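Local coordinates for protein PrgX (Enterococcus faecalis, PDB 2AWI) that acts as the receptor for the peptide sex pheromone cCF10 and probably binds DNA as a repressor in the regulation of conjugation, at residues I85-I99 / Y113-V127. The protein carries 1 engineered substitution. Residues are numbered along the deposited sequence; the frame is centred on the assembly and turned at random.
Sequences IFTNPDLFDKNFQRI and YLGYISIAHHYNIEV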
loop_
_atom_site.group_PDB
_atom_site.type_symbol
_atom_site.label_atom_id
_atom_site.label_comp_id
_atom_site.label_asym_id
_atom_site.label_seq_id
_atom_site.Cartn_x
_atom_site.Cartn_y
_atom_site.Cartn_z
ATOM N N ILE A 85 -30.991 -1.685 -32.442
ATOM C CA ILE A 85 -30.459 -0.869 -33.530
ATOM C C ILE A 85 -29.003 -0.481 -33.296
ATOM O O ILE A 85 -28.271 -0.208 -34.246
ATOM C CB ILE A 85 -31.303 0.417 -33.741
ATOM C CG1 ILE A 85 -32.709 0.042 -34.215
ATOM C CG2 ILE A 85 -30.637 1.323 -34.774
ATOM C CD1 ILE A 85 -33.602 1.228 -34.509
ATOM N N PHE A 86 -28.576 -0.457 -32.038
ATOM C CA PHE A 86 -27.192 -0.111 -31.738
ATOM C C PHE A 86 -26.251 -1.195 -32.254
ATOM O O PHE A 86 -25.184 -0.902 -32.783
ATOM C CB PHE A 86 -26.978 0.056 -30.230
ATOM C CG PHE A 86 -25.536 0.278 -29.851
ATOM C CD1 PHE A 86 -24.868 1.432 -30.249
ATOM C CD2 PHE A 86 -24.840 -0.682 -29.122
ATOM C CE1 PHE A 86 -23.527 1.633 -29.931
ATOM C CE2 PHE A 86 -23.497 -0.495 -28.797
ATOM C CZ PHE A 86 -22.839 0.668 -29.203
ATOM N N THR A 87 -26.651 -2.450 -32.092
ATOM C CA THR A 87 -25.838 -3.572 -32.542
ATOM C C THR A 87 -25.928 -3.737 -34.059
ATOM O O THR A 87 -24.939 -4.070 -34.717
ATOM C CB THR A 87 -26.279 -4.890 -31.859
ATOM O OG1 THR A 87 -27.682 -5.096 -32.069
ATOM C CG2 THR A 87 -25.995 -4.838 -30.364
ATOM N N ASN A 88 -27.116 -3.498 -34.608
ATOM C CA ASN A 88 -27.338 -3.622 -36.046
ATOM C C ASN A 88 -27.828 -2.299 -36.645
ATOM O O ASN A 88 -29.024 -2.109 -36.872
ATOM C CB ASN A 88 -28.350 -4.740 -36.320
ATOM C CG ASN A 88 -28.614 -4.941 -37.798
ATOM O OD1 ASN A 88 -27.701 -4.868 -38.619
ATOM N ND2 ASN A 88 -29.868 -5.211 -38.144
ATOM N N PRO A 89 -26.895 -1.370 -36.914
ATOM C CA PRO A 89 -27.188 -0.051 -37.482
ATOM C C PRO A 89 -27.884 -0.001 -38.844
ATOM O O PRO A 89 -28.207 1.082 -39.331
ATOM C CB PRO A 89 -25.817 0.630 -37.498
ATOM C CG PRO A 89 -24.865 -0.517 -37.611
ATOM C CD PRO A 89 -25.453 -1.512 -36.654
ATOM N N ASP A 90 -28.114 -1.152 -39.467
ATOM C CA ASP A 90 -28.800 -1.161 -40.758
ATOM C C ASP A 90 -30.265 -0.826 -40.523
ATOM O O ASP A 90 -30.978 -0.391 -41.430
ATOM C CB ASP A 90 -28.683 -2.534 -41.431
ATOM C CG ASP A 90 -29.789 -2.783 -42.451
ATOM O OD1 ASP A 90 -30.929 -3.094 -42.035
ATOM O OD2 ASP A 90 -29.525 -2.659 -43.667
ATOM N N LEU A 91 -30.701 -1.029 -39.285
ATOM C CA LEU A 91 -32.078 -0.770 -38.888
ATOM C C LEU A 91 -32.307 0.718 -38.637
ATOM O O LEU A 91 -33.420 1.223 -38.792
ATOM C CB LEU A 91 -32.396 -1.561 -37.619
ATOM C CG LEU A 91 -32.056 -3.053 -37.661
ATOM C CD1 LEU A 91 -32.196 -3.651 -36.264
ATOM C CD2 LEU A 91 -32.963 -3.760 -38.662
ATOM N N PHE A 92 -31.240 1.407 -38.245
ATOM C CA PHE A 92 -31.273 2.835 -37.949
ATOM C C PHE A 92 -32.194 3.619 -38.887
ATOM O O PHE A 92 -33.327 3.961 -38.541
ATOM C CB PHE A 92 -29.851 3.395 -38.037
ATOM C CG PHE A 92 -29.748 4.858 -37.726
ATOM C CD1 PHE A 92 -29.747 5.305 -36.410
ATOM C CD2 PHE A 92 -29.641 5.793 -38.754
ATOM C CE1 PHE A 92 -29.640 6.662 -36.122
ATOM C CE2 PHE A 92 -29.534 7.149 -38.476
ATOM C CZ PHE A 92 -29.532 7.585 -37.157
ATOM N N ASP A 93 -31.676 3.890 -40.078
ATOM C CA ASP A 93 -32.363 4.637 -41.121
ATOM C C ASP A 93 -33.888 4.578 -41.125
ATOM O O ASP A 93 -34.556 5.586 -40.892
ATOM C CB ASP A 93 -31.844 4.175 -42.482
ATOM C CG ASP A 93 -31.806 5.289 -43.497
ATOM O OD1 ASP A 93 -32.873 5.867 -43.789
ATOM O OD2 ASP A 93 -30.703 5.587 -43.999
ATOM N N LYS A 94 -34.436 3.399 -41.396
ATOM C CA LYS A 94 -35.884 3.224 -41.477
ATOM C C LYS A 94 -36.637 3.549 -40.191
ATOM O O LYS A 94 -37.753 4.072 -40.233
ATOM C CB LYS A 94 -36.205 1.796 -41.925
ATOM C CG LYS A 94 -37.569 1.640 -42.575
ATOM C CD LYS A 94 -37.648 0.337 -43.352
ATOM C CE LYS A 94 -38.942 0.237 -44.144
ATOM N NZ LYS A 94 -38.972 -0.979 -45.010
ATOM N N ASN A 95 -36.033 3.237 -39.050
ATOM C CA ASN A 95 -36.663 3.508 -37.766
ATOM C C ASN A 95 -36.515 4.977 -37.411
ATOM O O ASN A 95 -37.428 5.589 -36.857
ATOM C CB ASN A 95 -36.031 2.644 -36.677
ATOM C CG ASN A 95 -36.524 1.215 -36.715
ATOM O OD1 ASN A 95 -35.783 0.283 -36.403
ATOM N ND2 ASN A 95 -37.786 1.034 -37.086
ATOM N N PHE A 96 -35.358 5.537 -37.744
ATOM C CA PHE A 96 -35.077 6.938 -37.466
ATOM C C PHE A 96 -36.040 7.834 -38.228
ATOM O O PHE A 96 -36.331 8.948 -37.798
ATOM C CB PHE A 96 -33.641 7.277 -37.862
ATOM C CG PHE A 96 -33.235 8.684 -37.530
ATOM C CD1 PHE A 96 -33.157 9.104 -36.205
ATOM C CD2 PHE A 96 -32.930 9.590 -38.544
ATOM C CE1 PHE A 96 -32.778 10.414 -35.893
ATOM C CE2 PHE A 96 -32.550 10.896 -38.248
ATOM C CZ PHE A 96 -32.474 11.312 -36.921
ATOM N N GLN A 97 -36.534 7.345 -39.362
ATOM C CA GLN A 97 -37.464 8.120 -40.176
ATOM C C GLN A 97 -38.848 8.149 -39.547
ATOM O O GLN A 97 -39.700 8.947 -39.935
ATOM C CB GLN A 97 -37.558 7.537 -41.589
ATOM C CG GLN A 97 -36.249 7.566 -42.363
ATOM C CD GLN A 97 -36.394 7.032 -43.778
ATOM O OE1 GLN A 97 -35.410 6.897 -44.508
ATOM N NE2 GLN A 97 -37.626 6.729 -44.174
ATOM N N ARG A 98 -39.070 7.270 -38.577
ATOM C CA ARG A 98 -40.352 7.203 -37.890
ATOM C C ARG A 98 -40.276 8.011 -36.598
ATOM O O ARG A 98 -41.207 8.728 -36.238
ATOM C CB ARG A 98 -40.707 5.748 -37.565
ATOM C CG ARG A 98 -42.022 5.592 -36.809
ATOM C CD ARG A 98 -42.304 4.144 -36.389
ATOM N NE ARG A 98 -41.322 3.618 -35.437
ATOM C CZ ARG A 98 -40.244 2.919 -35.777
ATOM N NH1 ARG A 98 -39.999 2.649 -37.052
ATOM N NH2 ARG A 98 -39.405 2.490 -34.841
ATOM N N ILE A 99 -39.145 7.893 -35.915
ATOM C CA ILE A 99 -38.918 8.580 -34.652
ATOM C C ILE A 99 -38.674 10.078 -34.804
ATOM O O ILE A 99 -39.311 10.883 -34.125
ATOM C CB ILE A 99 -37.709 7.961 -33.903
ATOM C CG1 ILE A 99 -37.992 6.491 -33.569
ATOM C CG2 ILE A 99 -37.415 8.752 -32.638
ATOM C CD1 ILE A 99 -39.180 6.276 -32.653
ATOM N N TYR A 113 -35.407 9.828 -29.217
ATOM C CA TYR A 113 -34.820 10.527 -30.353
ATOM C C TYR A 113 -33.323 10.743 -30.153
ATOM O O TYR A 113 -32.523 10.413 -31.024
ATOM C CB TYR A 113 -35.520 11.876 -30.534
ATOM C CG TYR A 113 -34.801 12.832 -31.454
ATOM C CD1 TYR A 113 -34.750 12.604 -32.831
ATOM C CD2 TYR A 113 -34.156 13.960 -30.945
ATOM C CE1 TYR A 113 -34.075 13.478 -33.681
ATOM C CE2 TYR A 113 -33.480 14.838 -31.782
ATOM C CZ TYR A 113 -33.442 14.592 -33.150
ATOM O OH TYR A 113 -32.781 15.462 -33.987
ATOM N N LEU A 114 -32.948 11.305 -29.007
ATOM C CA LEU A 114 -31.537 11.550 -28.707
ATOM C C LEU A 114 -30.789 10.218 -28.653
ATOM O O LEU A 114 -29.561 10.173 -28.774
ATOM C CB LEU A 114 -31.388 12.292 -27.370
ATOM C CG LEU A 114 -31.979 13.707 -27.315
ATOM C CD1 LEU A 114 -31.867 14.272 -25.898
ATOM C CD2 LEU A 114 -31.258 14.602 -28.321
ATOM N N GLY A 115 -31.546 9.139 -28.462
ATOM C CA GLY A 115 -30.957 7.814 -28.424
ATOM C C GLY A 115 -30.458 7.456 -29.813
ATOM O O GLY A 115 -29.417 6.811 -29.972
ATOM N N TYR A 116 -31.209 7.878 -30.824
ATOM C CA TYR A 116 -30.826 7.629 -32.208
ATOM C C TYR A 116 -29.657 8.528 -32.605
ATOM O O TYR A 116 -28.751 8.101 -33.321
ATOM C CB TYR A 116 -32.004 7.880 -33.149
ATOM C CG TYR A 116 -33.036 6.775 -33.175
ATOM C CD1 TYR A 116 -33.812 6.484 -32.052
ATOM C CD2 TYR A 116 -33.245 6.026 -34.333
ATOM C CE1 TYR A 116 -34.777 5.472 -32.086
ATOM C CE2 TYR A 116 -34.202 5.016 -34.379
ATOM C CZ TYR A 116 -34.964 4.743 -33.256
ATOM O OH TYR A 116 -35.907 3.745 -33.317
ATOM N N ILE A 117 -29.674 9.774 -32.142
ATOM C CA ILE A 117 -28.597 10.702 -32.465
ATOM C C ILE A 117 -27.285 10.152 -31.937
ATOM O O ILE A 117 -26.254 10.225 -32.604
ATOM C CB ILE A 117 -28.843 12.093 -31.847
ATOM C CG1 ILE A 117 -30.106 12.706 -32.450
ATOM C CG2 ILE A 117 -27.639 13.002 -32.098
ATOM C CD1 ILE A 117 -30.047 12.883 -33.955
ATOM N N SER A 118 -27.333 9.598 -30.732
ATOM C CA SER A 118 -26.154 9.021 -30.105
ATOM C C SER A 118 -25.607 7.907 -30.990
ATOM O O SER A 118 -24.415 7.865 -31.289
ATOM C CB SER A 118 -26.521 8.461 -28.734
ATOM O OG SER A 118 -25.377 7.957 -28.073
ATOM N N ILE A 119 -26.492 7.004 -31.404
ATOM C CA ILE A 119 -26.116 5.883 -32.262
ATOM C C ILE A 119 -25.424 6.381 -33.529
ATOM O O ILE A 119 -24.347 5.903 -33.883
ATOM C CB ILE A 119 -27.359 5.043 -32.659
ATOM C CG1 ILE A 119 -27.858 4.239 -31.453
ATOM C CG2 ILE A 119 -27.019 4.118 -33.808
ATOM C CD1 ILE A 119 -29.207 3.588 -31.672
ATOM N N ALA A 120 -26.050 7.344 -34.202
ATOM C CA ALA A 120 -25.510 7.918 -35.432
ATOM C C ALA A 120 -24.124 8.525 -35.227
ATOM O O ALA A 120 -23.229 8.330 -36.049
ATOM C CB ALA A 120 -26.466 8.968 -35.977
ATOM N N HIS A 121 -23.945 9.270 -34.140
ATOM C CA HIS A 121 -22.652 9.882 -33.855
ATOM C C HIS A 121 -21.587 8.806 -33.713
ATOM O O HIS A 121 -20.410 9.036 -34.000
ATOM C CB HIS A 121 -22.703 10.698 -32.556
ATOM C CG HIS A 121 -23.257 12.080 -32.720
ATOM N ND1 HIS A 121 -23.121 13.053 -31.751
ATOM C CD2 HIS A 121 -23.945 12.655 -33.736
ATOM C CE1 HIS A 121 -23.700 14.167 -32.165
ATOM N NE2 HIS A 121 -24.207 13.952 -33.366
ATOM N N HIS A 122 -22.014 7.627 -33.269
ATOM C CA HIS A 122 -21.111 6.503 -33.056
ATOM C C HIS A 122 -20.668 5.839 -34.357
ATOM O O HIS A 122 -19.478 5.800 -34.668
ATOM C CB HIS A 122 -21.785 5.474 -32.147
ATOM C CG HIS A 122 -20.864 4.400 -31.662
ATOM N ND1 HIS A 122 -19.697 4.674 -30.981
ATOM C CD2 HIS A 122 -20.941 3.051 -31.751
ATOM C CE1 HIS A 122 -19.095 3.540 -30.672
ATOM N NE2 HIS A 122 -19.829 2.541 -31.127
ATOM N N TYR A 123 -21.627 5.315 -35.112
ATOM C CA TYR A 123 -21.325 4.658 -36.377
ATOM C C TYR A 123 -21.190 5.678 -37.502
ATOM O O TYR A 123 -21.447 5.383 -38.671
ATOM C CB TYR A 123 -22.416 3.640 -36.705
ATOM C CG TYR A 123 -22.529 2.553 -35.663
ATOM C CD1 TYR A 123 -21.409 1.819 -35.275
ATOM C CD2 TYR A 123 -23.749 2.263 -35.057
ATOM C CE1 TYR A 123 -21.496 0.824 -34.310
ATOM C CE2 TYR A 123 -23.850 1.269 -34.088
ATOM C CZ TYR A 123 -22.717 0.554 -33.720
ATOM O OH TYR A 123 -22.799 -0.429 -32.760
ATOM N N ASN A 124 -20.779 6.882 -37.119
ATOM C CA ASN A 124 -20.580 7.992 -38.041
ATOM C C ASN A 124 -21.662 8.130 -39.107
ATOM O O ASN A 124 -21.363 8.307 -40.289
ATOM C CB ASN A 124 -19.208 7.879 -38.710
ATOM C CG ASN A 124 -18.405 9.160 -38.609
ATOM O OD1 ASN A 124 -18.025 9.581 -37.516
ATOM N ND2 ASN A 124 -18.150 9.794 -39.749
ATOM N N ILE A 125 -22.920 8.045 -38.689
ATOM C CA ILE A 125 -24.025 8.193 -39.624
ATOM C C ILE A 125 -24.362 9.682 -39.710
ATOM O O ILE A 125 -24.220 10.416 -38.733
ATOM C CB ILE A 125 -25.271 7.400 -39.164
ATOM C CG1 ILE A 125 -24.924 5.910 -39.068
ATOM C CG2 ILE A 125 -26.418 7.603 -40.148
ATOM C CD1 ILE A 125 -26.110 5.002 -38.784
ATOM N N GLU A 126 -24.794 10.123 -40.887
ATOM C CA GLU A 126 -25.136 11.524 -41.099
ATOM C C GLU A 126 -26.548 11.865 -40.632
ATOM O O GLU A 126 -27.525 11.293 -41.114
ATOM C CB GLU A 126 -25.002 11.881 -42.582
ATOM C CG GLU A 126 -23.580 11.865 -43.129
ATOM C CD GLU A 126 -22.698 12.936 -42.511
ATOM O OE1 GLU A 126 -21.599 13.187 -43.052
ATOM O OE2 GLU A 126 -23.096 13.524 -41.482
ATOM N N VAL A 127 -26.644 12.800 -39.691
ATOM C CA VAL A 127 -27.935 13.250 -39.169
ATOM C C VAL A 127 -27.986 14.773 -39.230
ATOM O O VAL A 127 -28.053 15.447 -38.204
ATOM C CB VAL A 127 -28.159 12.790 -37.705
ATOM C CG1 VAL A 127 -28.642 11.338 -37.678
ATOM C CG2 VAL A 127 -26.862 12.940 -36.907
#
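Tyr116 is a knob in a hole formed by Ile85, Phe92, Phe96 and Ile99, where helical segment 113-122 packs roughly antiparallel on helical segment 92-99 (149° between their axes) in the all-helical region of the pheromone receptor. Starting at its CB, Tyr116 meets Phe96 CD1 at 3.5 Å, and the two rings sit oblique to one another. With CG anti to the carbonyl carbon (chi1 -77°), the tyrosine ring runs along the backbone of Phe96: CD2 lies against Phe96 CA, and CE2 comes 3.6 Å from Phe96 N. Ile99 covers one face of the ring, bringing CG1 to 3.5 Å from Tyr116 CZ. At the tip, Tyr116 OH meets carbon atoms, 3.6 Å from Ile85 CD1 and 3.5 Å from Asn95 CB, the latter at the ring edge and in its plane. Ile82 of helix 74-87 also touches this tyrosine.

Phe92 is sandwiched between Ile125 CD1 over one face and Phe96 CB over the other, while its CZ presses on Ala120 CB at 3.6 Å. Toward the surface, Phe86, His122 and Tyr123 form an aromatic cluster. Tyr123 OH stands over the centre of the Phe86 ring, though its very short approach to Phe86 O leaves the local model less certain. Pro89 CG makes a CH-pi contact over one face of the Tyr123 ring, with His122 CD2 over the opposite face.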